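Local structure of photosystem II assembly protein Ycf48 (Thermosynechococcus elongatus, 5OJ5) at residues K139-P144 against A163-K168; E156-V161 against G194-V199; S263-R266 against G271-D274. The protein probably assists the early assembly of photosystem II and the replacement of photodamaged D1, and binds the D1 C-terminal prepropeptide through a seven-bladed beta-propeller. All blocks are in the same frame, centred on the assembly; numbering follows the deposited sequence. Where two conformers were deposited one is given.

Overall arrangement
Two of the contacts share a propeller blade; the third lies on the other side of the chain's centre from interaction 1. Interaction 1 is partly buried on the outer side of one blade, where the loop entering its first strand lies against its third strand. Interaction 2 is a buried contact between the second strands of that blade and the next one. Their centres are 10 Å apart, and Thr-159, on the strand of interaction 2, holds Pro-141 O of interaction 1. Interaction 3, also buried, lies 33 Å from interaction 1 and 24 Å from interaction 2, centre to centre. There, as in interaction 1, an aromatic ring meets a proline and a leucine; interaction 2 instead combines a CH-pi contact with a charged hydrogen-bond network.

Interaction 1 (K139-P144 against A163-K168); sequences KLPGSP and AIYRTK
Pro-141 and Ala-163 bring the two backbones nearest, with CA atoms 6.7 Å apart, where the irregular loop 139-144 passes the beginning of strand 164-167. The loop leads from the last strand of one propeller blade, 132-133, into the first strand of the next, 144-151, so it lies against the blade it is about to enter.

Tyr-165 reaches out to the loop with its ring set anti to its own carbonyl carbon (chi1 -63°). Both loop partners meet the ring obliquely and from the same side of its plane. Leu-140 CD1 touches the CE2 corner, 3.6 Å from Tyr-165 CE2, although this leucine was modelled in two conformers and the contact holds for one of them. Pro-141 covers the phenol end: its CD lies 3.0 Å from Tyr-165 OH and 4.0 Å from Tyr-165 CZ. The neighbouring CG, which also nears the hydroxyl, packs 3.9 Å from Ala-163 CB. Trp-174 also touches Tyr-165.

Thr-159, on the strand between the two segments, holds both of them through OG1, which bonds to Pro-141 O and to Ala-163 N. The direct contact is chiefly apolar, a proline and a leucine set obliquely against a tyrosine, so the loop is held to its blade by this packing and by the threonine hydroxyl together.

Interaction 2 (E156-V161 against G194-V199); sequences EMITNV and GEYVAV
Ile-158 and Tyr-196 lie opposite each other with CA atoms 9.8 Å apart, a separation that leaves the two strands to meet through side chains alone, as neighbouring blades of a beta-propeller do when their sheets pack face to face.

Tyr-196 carries the contact and is approached in two ways. Ile-158 CD1 sits over the centre of one ring face, 3.4 Å from the centroid and 8° off the ring normal, an almost vertical CH-pi contact. In the plane of the ring, at its hydroxyl end, the phenol donates from OH to Glu-156 OE1 over 2.6 Å. The oxygen is met on its anti side, 21° out of the carboxylate plane, while carboxylate and ring are turned 40° against each other. Glu-156 reaches this position with CG placed between its backbone N and carbonyl carbon and the chain extended from there. Leu-146, Trp-209 and Trp-216 also touch Tyr-196; the two tryptophans fall within the Arg-rich patch of the protein.

Arg-190 closes the polar group, its NH2 forming a salt bridge with Glu-156 OE1 and its NE bonding to Tyr-196 OH. A water donates to Gly-194 O (2.8 Å) and, at 3.2 Å, to Glu-156 OE1, though competition for its protons leaves the sharing uncertain.

The phenol oxygen is thus gripped as donor and acceptor at once, which fixes the rotation of its hydroxyl. The short bond and the arginine would both be expected to keep Glu-156 negatively charged, so that a buried charge is matched within the seam between two blades.

Interaction 3 (S263-R266 against G271-D274); sequences SPLR and GFLD
The CE1-CZ end of Phe-272 reaches into the corner between Pro-264 and Leu-265, and the two loop residues come to the ring from opposite sides of its plane. Pro-264 makes the broader contact. Its CD lies 4.1 Å from Phe-272 CE1, while its CB stands 4.2 Å from Phe-272 CZ, so one side of the pyrrolidine ring lies along the outer bond of the phenyl group. Leu-265 reaches the same end with CD1, 4.2 Å from Phe-272 CZ. Both approaches are oblique to the aromatic plane. The phenyl ring is carried toward them with CG anti to the carbonyl carbon (chi1 -60°).

A type I beta turn from Ser-263 to Arg-266 presents the two loop side chains side by side. It is closed by the bond from Arg-266 N to Ser-263 O, 3.1 Å long, and places Pro-264 and Leu-265 at its two central positions. The CA atoms of Pro-264 and Phe-272 are 9.7 Å apart, a gap filled by the side chains. Leu-293 touches all three residues, while Trp-302 packs on Pro-264 and Ile-39 on Leu-265. Just beyond the phenylalanine, Leu-273 and Asp-274 form a classic beta bulge opposite Ala-286.

The turn belongs to the link between strands 246-251 and 272-277. Its contact with Phe-272 is wholly apolar and buried, with contacts of ordinary van der Waals length, and it joins the interblade connection to the first strand of the following blade through hydrophobic packing.

Interaction 1 (K139-P144 against A163-K168)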
ATOM      1  N   LYS A 139     -14.063 -21.585  -4.867  1.00 20.39           N
ATOM      2  CA  LYS A 139     -14.790 -20.816  -5.866  1.00 20.50           C
ATOM      3  C   LYS A 139     -14.553 -19.299  -5.800  1.00 18.13           C
ATOM      4  O   LYS A 139     -15.101 -18.538  -6.620  1.00 19.18           O
ATOM      5  CB  LYS A 139     -16.243 -21.221  -5.814  1.00 23.39           C
ATOM      6  CG  LYS A 139     -16.368 -22.756  -6.037  1.00 25.85           C
ATOM      7  CD  LYS A 139     -17.803 -23.218  -6.173  1.00 32.07           C
ATOM      8  CE  LYS A 139     -18.606 -22.812  -4.940  1.00 35.07           C
ATOM      9  NZ  LYS A 139     -18.014 -23.290  -3.638  1.00 36.57           N
ATOM     10  N   LEU A 140     -13.716 -18.847  -4.883  0.51 18.33           N
ATOM     11  CA  LEU A 140     -13.238 -17.474  -4.889  0.51 17.88           C
ATOM     12  C   LEU A 140     -12.688 -17.124  -6.273  0.51 15.35           C
ATOM     13  O   LEU A 140     -11.778 -17.812  -6.760  0.51 15.90           O
ATOM     14  CB  LEU A 140     -12.094 -17.386  -3.876  0.51 18.68           C
ATOM     15  CG  LEU A 140     -11.524 -16.007  -3.570  0.51 17.00           C
ATOM     16  CD1 LEU A 140     -12.581 -15.196  -2.884  0.51 17.73           C
ATOM     17  CD2 LEU A 140     -10.285 -16.090  -2.712  0.51 18.79           C
ATOM     18  N   PRO A 141     -13.164 -16.034  -6.932  1.00 15.52           N
ATOM     19  CA  PRO A 141     -12.603 -15.690  -8.248  1.00 14.65           C
ATOM     20  C   PRO A 141     -11.320 -14.904  -8.065  1.00 14.47           C
ATOM     21  O   PRO A 141     -11.338 -13.761  -7.583  1.00 16.17           O
ATOM     22  CB  PRO A 141     -13.697 -14.833  -8.887  1.00 18.39           C
ATOM     23  CG  PRO A 141     -14.809 -14.721  -7.899  1.00 21.21           C
ATOM     24  CD  PRO A 141     -14.344 -15.249  -6.596  1.00 17.68           C
ATOM     25  N   GLY A 142     -10.192 -15.506  -8.473  1.00 14.82           N
ATOM     26  CA  GLY A 142      -8.888 -14.925  -8.283  1.00 16.27           C
ATOM     27  C   GLY A 142      -8.398 -15.170  -6.866  1.00 14.61           C
ATOM     28  O   GLY A 142      -9.131 -15.644  -5.996  1.00 20.18           O
ATOM     29  N   SER A 143      -7.231 -14.772  -6.629  1.00 13.89           N
ATOM     30  CA  SER A 143      -6.595 -14.947  -5.343  0.51 13.26           C
ATOM     31  C   SER A 143      -6.728 -13.687  -4.513  1.00 12.45           C
ATOM     32  O   SER A 143      -6.879 -12.584  -5.045  1.00 12.74           O
ATOM     33  CB  SER A 143      -5.109 -15.232  -5.540  0.51 16.65           C
ATOM     34  OG  SER A 143      -4.602 -14.347  -6.520  0.51 18.98           O
ATOM     35  N   PRO A 144      -6.626 -13.805  -3.199  1.00 12.77           N
ATOM     36  CA  PRO A 144      -6.705 -12.610  -2.353  1.00 12.82           C
ATOM     37  C   PRO A 144      -5.618 -11.596  -2.649  1.00 12.57           C
ATOM     38  O   PRO A 144      -4.446 -11.952  -2.798  1.00 15.50           O
ATOM     39  CB  PRO A 144      -6.492 -13.173  -0.947  1.00 16.39           C
ATOM     40  CG  PRO A 144      -6.883 -14.570  -1.056  1.00 16.76           C
ATOM     41  CD  PRO A 144      -6.476 -15.035  -2.392  1.00 15.25           C
ATOM     42  N   ALA A 163     -13.124  -9.045  -7.026  1.00 10.30           N
ATOM     43  CA  ALA A 163     -14.284  -9.554  -6.291  1.00 10.52           C
ATOM     44  C   ALA A 163     -14.134  -9.150  -4.828  1.00  9.66           C
ATOM     45  O   ALA A 163     -13.024  -9.153  -4.288  1.00 10.79           O
ATOM     46  CB  ALA A 163     -14.372 -11.082  -6.446  1.00 12.31           C
ATOM     47  N   ILE A 164     -15.233  -8.709  -4.221  1.00 10.70           N
ATOM     48  CA  ILE A 164     -15.215  -8.116  -2.889  1.00 11.10           C
ATOM     49  C   ILE A 164     -16.125  -8.933  -1.980  1.00 11.31           C
ATOM     50  O   ILE A 164     -17.285  -9.187  -2.328  1.00 11.88           O
ATOM     51  CB  ILE A 164     -15.690  -6.651  -2.910  1.00 12.17           C
ATOM     52  CG1 ILE A 164     -14.871  -5.832  -3.902  1.00 12.31           C
ATOM     53  CG2 ILE A 164     -15.659  -6.070  -1.490  1.00 13.27           C
ATOM     54  CD1 ILE A 164     -15.278  -4.359  -3.976  1.00 14.29           C
ATOM     55  N   TYR A 165     -15.605  -9.328  -0.824  1.00 11.55           N
ATOM     56  CA  TYR A 165     -16.309 -10.141   0.161  1.00 12.91           C
ATOM     57  C   TYR A 165     -16.161  -9.529   1.547  1.00 12.77           C
ATOM     58  O   TYR A 165     -15.163  -8.876   1.851  1.00 14.37           O
ATOM     59  CB  TYR A 165     -15.723 -11.550   0.211  1.00 13.59           C
ATOM     60  CG  TYR A 165     -15.892 -12.261  -1.087  1.00 13.99           C
ATOM     61  CD1 TYR A 165     -16.976 -13.093  -1.306  1.00 15.28           C
ATOM     62  CD2 TYR A 165     -14.962 -12.071  -2.123  1.00 16.17           C
ATOM     63  CE1 TYR A 165     -17.163 -13.695  -2.540  1.00 18.03           C
ATOM     64  CE2 TYR A 165     -15.120 -12.671  -3.333  1.00 18.20           C
ATOM     65  CZ  TYR A 165     -16.236 -13.467  -3.535  1.00 19.55           C
ATOM     66  OH  TYR A 165     -16.370 -14.062  -4.751  1.00 26.57           O
ATOM     67  N   ARG A 166     -17.134  -9.800   2.406  1.00 12.39           N
ATOM     68  CA  ARG A 166     -17.058  -9.380   3.793  1.00 12.63           C
ATOM     69  C   ARG A 166     -17.423 -10.541   4.707  1.00 12.86           C
ATOM     70  O   ARG A 166     -18.302 -11.339   4.400  1.00 15.11           O
ATOM     71  CB  ARG A 166     -18.003  -8.183   4.068  1.00 16.52           C
ATOM     72  CG  ARG A 166     -17.870  -7.462   5.405  1.00 20.67           C
ATOM     73  CD  ARG A 166     -18.850  -6.264   5.519  1.00 25.16           C
ATOM     74  NE  ARG A 166     -18.382  -5.074   4.780  1.00 29.01           N
ATOM     75  CZ  ARG A 166     -19.113  -4.397   3.903  1.00 30.46           C
ATOM     76  NH1 ARG A 166     -20.346  -4.809   3.624  1.00 31.26           N
ATOM     77  NH2 ARG A 166     -18.610  -3.325   3.292  1.00 30.80           N
ATOM     78  N   THR A 167     -16.738 -10.648   5.831  1.00 11.47           N
ATOM     79  CA  THR A 167     -17.109 -11.552   6.911  1.00 11.33           C
ATOM     80  C   THR A 167     -17.468 -10.724   8.131  1.00 10.27           C
ATOM     81  O   THR A 167     -16.889  -9.656   8.379  1.00 10.45           O
ATOM     82  CB  THR A 167     -15.971 -12.555   7.266  1.00 11.90           C
ATOM     83  OG1 THR A 167     -16.450 -13.533   8.192  1.00 12.10           O
ATOM     84  CG2 THR A 167     -14.759 -11.869   7.878  1.00 11.93           C
ATOM     85  N   LYS A 168     -18.389 -11.280   8.920  1.00 10.66           N
ATOM     86  CA  LYS A 168     -18.737 -10.735  10.229  1.00 10.50           C
ATOM     87  C   LYS A 168     -18.513 -11.767  11.313  1.00 11.08           C
ATOM     88  O   LYS A 168     -18.829 -11.492  12.477  1.00 12.25           O
ATOM     89  CB  LYS A 168     -20.180 -10.262  10.227  1.00 11.99           C
ATOM     90  CG  LYS A 168     -20.441  -9.156   9.250  1.00 13.98           C
ATOM     91  CD  LYS A 168     -21.949  -8.815   9.220  1.00 16.96           C
ATOM     92  CE  LYS A 168     -22.285  -7.728   8.244  1.00 19.27           C
ATOM     93  NZ  LYS A 168     -23.768  -7.507   8.208  1.00 23.73           N
TER

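Interaction 2 (E156-V161 against G194-V199)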
ATOM      1  N   GLU A 156     -12.981  -7.239   5.467  1.00 10.29           N
ATOM      2  CA  GLU A 156     -13.291  -7.237   4.043  1.00 10.62           C
ATOM      3  C   GLU A 156     -12.089  -7.665   3.247  1.00  9.18           C
ATOM      4  O   GLU A 156     -10.963  -7.358   3.592  1.00  9.81           O
ATOM      5  CB  GLU A 156     -13.772  -5.933   3.601  1.00 17.38           C
ATOM      6  CG  GLU A 156     -13.062  -4.778   3.881  1.00 22.49           C
ATOM      7  CD  GLU A 156     -13.960  -3.549   3.693  1.00 27.15           C
ATOM      8  OE1 GLU A 156     -13.467  -2.571   3.132  1.00 26.22           O
ATOM      9  OE2 GLU A 156     -15.173  -3.541   4.053  1.00 28.61           O
ATOM     10  N   MET A 157     -12.357  -8.397   2.172  0.65 10.13           N
ATOM     11  CA  MET A 157     -11.330  -8.957   1.310  0.65  9.72           C
ATOM     12  C   MET A 157     -11.633  -8.623  -0.146  0.65  9.20           C
ATOM     13  O   MET A 157     -12.789  -8.679  -0.580  0.65 10.06           O
ATOM     14  CB  MET A 157     -11.323 -10.505   1.506  0.65 10.76           C
ATOM     15  CG  MET A 157     -10.328 -11.199   0.569  0.65 12.16           C
ATOM     16  SD  MET A 157     -10.050 -12.922   0.855  0.65 14.93           S
ATOM     17  CE  MET A 157     -11.725 -13.588   0.771  0.65 16.70           C
ATOM     18  N   ILE A 158     -10.592  -8.297  -0.892  1.00  9.44           N
ATOM     19  CA  ILE A 158     -10.718  -8.069  -2.328  1.00  9.32           C
ATOM     20  C   ILE A 158      -9.755  -9.009  -3.023  1.00  8.96           C
ATOM     21  O   ILE A 158      -8.582  -9.122  -2.622  1.00  9.54           O
ATOM     22  CB  ILE A 158     -10.436  -6.600  -2.718  1.00 10.63           C
ATOM     23  CG1 ILE A 158     -11.396  -5.719  -1.921  1.00 14.71           C
ATOM     24  CG2 ILE A 158     -10.657  -6.408  -4.226  1.00 10.99           C
ATOM     25  CD1 ILE A 158     -11.479  -4.280  -2.405  1.00 15.12           C
ATOM     26  N   THR A 159     -10.227  -9.659  -4.099  1.00  9.15           N
ATOM     27  CA  THR A 159      -9.342 -10.516  -4.882  1.00  9.61           C
ATOM     28  C   THR A 159      -8.592  -9.733  -5.928  1.00  9.96           C
ATOM     29  O   THR A 159      -8.874  -8.570  -6.193  1.00 10.14           O
ATOM     30  CB  THR A 159     -10.086 -11.686  -5.530  1.00 10.36           C
ATOM     31  OG1 THR A 159     -10.826 -11.197  -6.645  1.00  9.82           O
ATOM     32  CG2 THR A 159     -11.001 -12.420  -4.534  1.00 12.48           C
ATOM     33  N   ASN A 160      -7.636 -10.415  -6.577  1.00 10.63           N
ATOM     34  CA  ASN A 160      -6.817  -9.771  -7.592  1.00 11.08           C
ATOM     35  C   ASN A 160      -7.608  -9.294  -8.803  1.00 10.54           C
ATOM     36  O   ASN A 160      -7.096  -8.436  -9.538  1.00 12.09           O
ATOM     37  CB  ASN A 160      -5.648 -10.655  -8.007  1.00 14.02           C
ATOM     38  CG  ASN A 160      -6.054 -11.864  -8.677  1.00 16.43           C
ATOM     39  OD1 ASN A 160      -7.112 -12.393  -8.474  1.00 16.98           O
ATOM     40  ND2 ASN A 160      -5.166 -12.366  -9.519  1.00 22.86           N
ATOM     41  N   VAL A 161      -8.829  -9.799  -9.004  1.00  9.85           N
ATOM     42  CA  VAL A 161      -9.689  -9.383 -10.080  1.00 10.26           C
ATOM     43  C   VAL A 161     -10.892  -8.607  -9.565  1.00  9.87           C
ATOM     44  O   VAL A 161     -11.882  -8.411 -10.284  1.00 11.36           O
ATOM     45  CB  VAL A 161     -10.101 -10.541 -10.994  1.00 10.62           C
ATOM     46  CG1 VAL A 161      -8.851 -11.088 -11.708  1.00 11.12           C
ATOM     47  CG2 VAL A 161     -10.844 -11.621 -10.237  1.00 11.57           C
ATOM     48  N   GLY A 194     -14.051   3.396   3.269  1.00 15.41           N
ATOM     49  CA  GLY A 194     -14.245   2.081   2.688  1.00 15.43           C
ATOM     50  C   GLY A 194     -14.530   2.095   1.213  1.00 14.01           C
ATOM     51  O   GLY A 194     -15.008   1.091   0.705  1.00 17.03           O
ATOM     52  N   GLU A 195     -14.267   3.224   0.529  1.00 12.53           N
ATOM     53  CA  GLU A 195     -14.278   3.207  -0.925  0.61 12.11           C
ATOM     54  C   GLU A 195     -12.961   2.655  -1.438  1.00 10.54           C
ATOM     55  O   GLU A 195     -11.934   2.715  -0.755  1.00 11.42           O
ATOM     56  CB  GLU A 195     -14.410   4.639  -1.431  0.61 13.18           C
ATOM     57  CG  GLU A 195     -15.551   5.312  -0.824  0.61 15.95           C
ATOM     58  CD  GLU A 195     -15.396   6.842  -0.733  0.61 20.76           C
ATOM     59  OE1 GLU A 195     -14.339   7.438  -0.222  0.61 18.69           O
ATOM     60  OE2 GLU A 195     -16.418   7.457  -1.147  0.61 23.58           O
ATOM     61  N   TYR A 196     -12.985   2.122  -2.655  1.00 10.08           N
ATOM     62  CA  TYR A 196     -11.762   1.641  -3.293  1.00  9.66           C
ATOM     63  C   TYR A 196     -11.627   2.237  -4.677  1.00  9.38           C
ATOM     64  O   TYR A 196     -12.613   2.545  -5.345  1.00 10.11           O
ATOM     65  CB  TYR A 196     -11.779   0.102  -3.391  1.00 11.15           C
ATOM     66  CG  TYR A 196     -11.703  -0.609  -2.060  1.00 12.37           C
ATOM     67  CD1 TYR A 196     -10.467  -1.007  -1.546  1.00 13.28           C
ATOM     68  CD2 TYR A 196     -12.844  -0.876  -1.303  1.00 14.97           C
ATOM     69  CE1 TYR A 196     -10.361  -1.710  -0.355  1.00 16.23           C
ATOM     70  CE2 TYR A 196     -12.738  -1.575  -0.083  1.00 16.86           C
ATOM     71  CZ  TYR A 196     -11.502  -1.996   0.366  1.00 17.92           C
ATOM     72  OH  TYR A 196     -11.432  -2.708   1.549  1.00 20.44           O
ATOM     73  N   VAL A 197     -10.362   2.339  -5.098  1.00  9.16           N
ATOM     74  CA  VAL A 197     -10.013   2.737  -6.457  1.00  9.06           C
ATOM     75  C   VAL A 197      -8.992   1.748  -6.982  1.00  8.69           C
ATOM     76  O   VAL A 197      -8.026   1.407  -6.292  1.00  9.14           O
ATOM     77  CB  VAL A 197      -9.538   4.206  -6.521  1.00  9.39           C
ATOM     78  CG1 VAL A 197      -8.241   4.486  -5.742  1.00 10.44           C
ATOM     79  CG2 VAL A 197      -9.340   4.629  -7.990  1.00 11.01           C
ATOM     80  N   ALA A 198      -9.221   1.267  -8.206  1.00  9.00           N
ATOM     81  CA  ALA A 198      -8.392   0.242  -8.825  1.00  9.38           C
ATOM     82  C   ALA A 198      -7.977   0.696 -10.217  1.00  9.02           C
ATOM     83  O   ALA A 198      -8.822   1.104 -11.023  1.00 11.27           O
ATOM     84  CB  ALA A 198      -9.166  -1.052  -8.952  1.00 10.85           C
ATOM     85  N   VAL A 199      -6.713   0.587 -10.522  1.00  8.97           N
ATOM     86  CA  VAL A 199      -6.188   0.885 -11.854  1.00  9.14           C
ATOM     87  C   VAL A 199      -6.257  -0.368 -12.702  1.00  9.04           C
ATOM     88  O   VAL A 199      -5.892  -1.457 -12.250  1.00  9.59           O
ATOM     89  CB  VAL A 199      -4.752   1.421 -11.749  1.00  9.83           C
ATOM     90  CG1 VAL A 199      -4.185   1.663 -13.158  1.00 10.69           C
ATOM     91  CG2 VAL A 199      -4.743   2.730 -10.929  1.00 11.68           C
TER
HETATM   92  O   HOH W   1     -16.054  -0.917   2.358  1.00 23.49           O

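Interaction 3 (S263-R266 against G271-D274)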
ATOM      1  N   SER A 263       4.691  17.686 -12.947  0.54 19.05           N
ATOM      2  CA  SER A 263       5.959  16.983 -13.113  0.54 19.21           C
ATOM      3  C   SER A 263       6.798  17.313 -11.893  0.54 18.90           C
ATOM      4  O   SER A 263       7.546  18.306 -11.884  0.54 20.78           O
ATOM      5  CB  SER A 263       6.673  17.451 -14.372  0.54 21.24           C
ATOM      6  OG  SER A 263       5.811  17.320 -15.473  0.54 22.31           O
ATOM      7  N   PRO A 264       6.702  16.510 -10.845  1.00 16.72           N
ATOM      8  CA  PRO A 264       7.446  16.824  -9.611  1.00 17.11           C
ATOM      9  C   PRO A 264       8.959  16.891  -9.784  1.00 18.91           C
ATOM     10  O   PRO A 264       9.598  17.705  -9.104  1.00 22.26           O
ATOM     11  CB  PRO A 264       7.017  15.678  -8.683  1.00 16.44           C
ATOM     12  CG  PRO A 264       5.633  15.379  -9.129  1.00 16.45           C
ATOM     13  CD  PRO A 264       5.690  15.468 -10.628  1.00 15.68           C
ATOM     14  N   LEU A 265       9.547  16.068 -10.662  1.00 19.78           N
ATOM     15  CA  LEU A 265      10.986  16.081 -10.940  1.00 21.99           C
ATOM     16  C   LEU A 265      11.316  16.742 -12.266  1.00 23.46           C
ATOM     17  O   LEU A 265      12.439  16.591 -12.764  1.00 27.60           O
ATOM     18  CB  LEU A 265      11.571  14.671 -10.925  1.00 23.70           C
ATOM     19  CG  LEU A 265      12.103  14.200  -9.592  1.00 27.09           C
ATOM     20  CD1 LEU A 265      12.640  12.802  -9.681  1.00 28.46           C
ATOM     21  CD2 LEU A 265      13.175  15.129  -9.078  1.00 27.62           C
ATOM     22  N   ARG A 266      10.387  17.498 -12.832  1.00 23.93           N
ATOM     23  CA  ARG A 266      10.660  18.238 -14.066  1.00 27.62           C
ATOM     24  C   ARG A 266      11.228  17.356 -15.192  1.00 33.78           C
ATOM     25  O   ARG A 266      12.013  17.818 -16.025  1.00 35.71           O
ATOM     26  CB  ARG A 266      11.600  19.424 -13.803  1.00 29.76           C
ATOM     27  CG  ARG A 266      11.098  20.395 -12.748  1.00 32.98           C
ATOM     28  CD  ARG A 266      12.113  21.508 -12.519  1.00 40.30           C
ATOM     29  NE  ARG A 266      12.528  22.161 -13.762  1.00 45.57           N
ATOM     30  CZ  ARG A 266      13.679  22.814 -13.929  1.00 48.36           C
ATOM     31  NH1 ARG A 266      14.560  22.903 -12.935  1.00 48.43           N
ATOM     32  NH2 ARG A 266      13.960  23.379 -15.098  1.00 49.51           N
ATOM     33  N   GLY A 271      10.081   7.189 -12.883  1.00 19.29           N
ATOM     34  CA  GLY A 271       8.725   6.854 -12.603  1.00 17.85           C
ATOM     35  C   GLY A 271       8.467   6.877 -11.115  1.00 16.12           C
ATOM     36  O   GLY A 271       9.326   6.561 -10.281  1.00 19.73           O
ATOM     37  N   PHE A 272       7.239   7.226 -10.781  1.00 12.61           N
ATOM     38  CA  PHE A 272       6.814   7.173  -9.395  1.00 11.74           C
ATOM     39  C   PHE A 272       5.959   5.941  -9.154  1.00 10.70           C
ATOM     40  O   PHE A 272       5.300   5.424 -10.056  1.00 12.10           O
ATOM     41  CB  PHE A 272       6.056   8.440  -8.970  1.00 12.47           C
ATOM     42  CG  PHE A 272       6.909   9.644  -9.115  1.00 13.72           C
ATOM     43  CD1 PHE A 272       6.622  10.638 -10.072  1.00 16.68           C
ATOM     44  CD2 PHE A 272       8.038   9.780  -8.343  1.00 16.11           C
ATOM     45  CE1 PHE A 272       7.438  11.777 -10.217  1.00 18.53           C
ATOM     46  CE2 PHE A 272       8.877  10.913  -8.482  1.00 18.40           C
ATOM     47  CZ  PHE A 272       8.565  11.886  -9.424  1.00 18.90           C
ATOM     48  N   LEU A 273       5.934   5.501  -7.896  1.00 10.86           N
ATOM     49  CA  LEU A 273       5.306   4.247  -7.511  1.00 10.47           C
ATOM     50  C   LEU A 273       4.218   4.448  -6.485  1.00 10.31           C
ATOM     51  O   LEU A 273       3.245   3.708  -6.502  1.00 11.64           O
ATOM     52  CB  LEU A 273       6.376   3.285  -7.011  1.00 11.89           C
ATOM     53  CG  LEU A 273       7.406   2.907  -8.088  1.00 13.78           C
ATOM     54  CD1 LEU A 273       8.639   2.272  -7.503  1.00 14.68           C
ATOM     55  CD2 LEU A 273       6.757   2.019  -9.127  1.00 15.89           C
ATOM     56  N   ASP A 274       4.375   5.381  -5.531  1.00  9.94           N
ATOM     57  CA  ASP A 274       3.366   5.579  -4.502  1.00  9.68           C
ATOM     58  C   ASP A 274       3.411   7.013  -4.012  1.00  9.48           C
ATOM     59  O   ASP A 274       4.428   7.712  -4.148  1.00  9.89           O
ATOM     60  CB  ASP A 274       3.574   4.620  -3.320  1.00 10.88           C
ATOM     61  CG  ASP A 274       2.331   4.430  -2.489  1.00 10.76           C
ATOM     62  OD1 ASP A 274       1.216   4.718  -2.995  1.00 10.97           O
ATOM     63  OD2 ASP A 274       2.444   3.883  -1.378  1.00 13.72           O
TER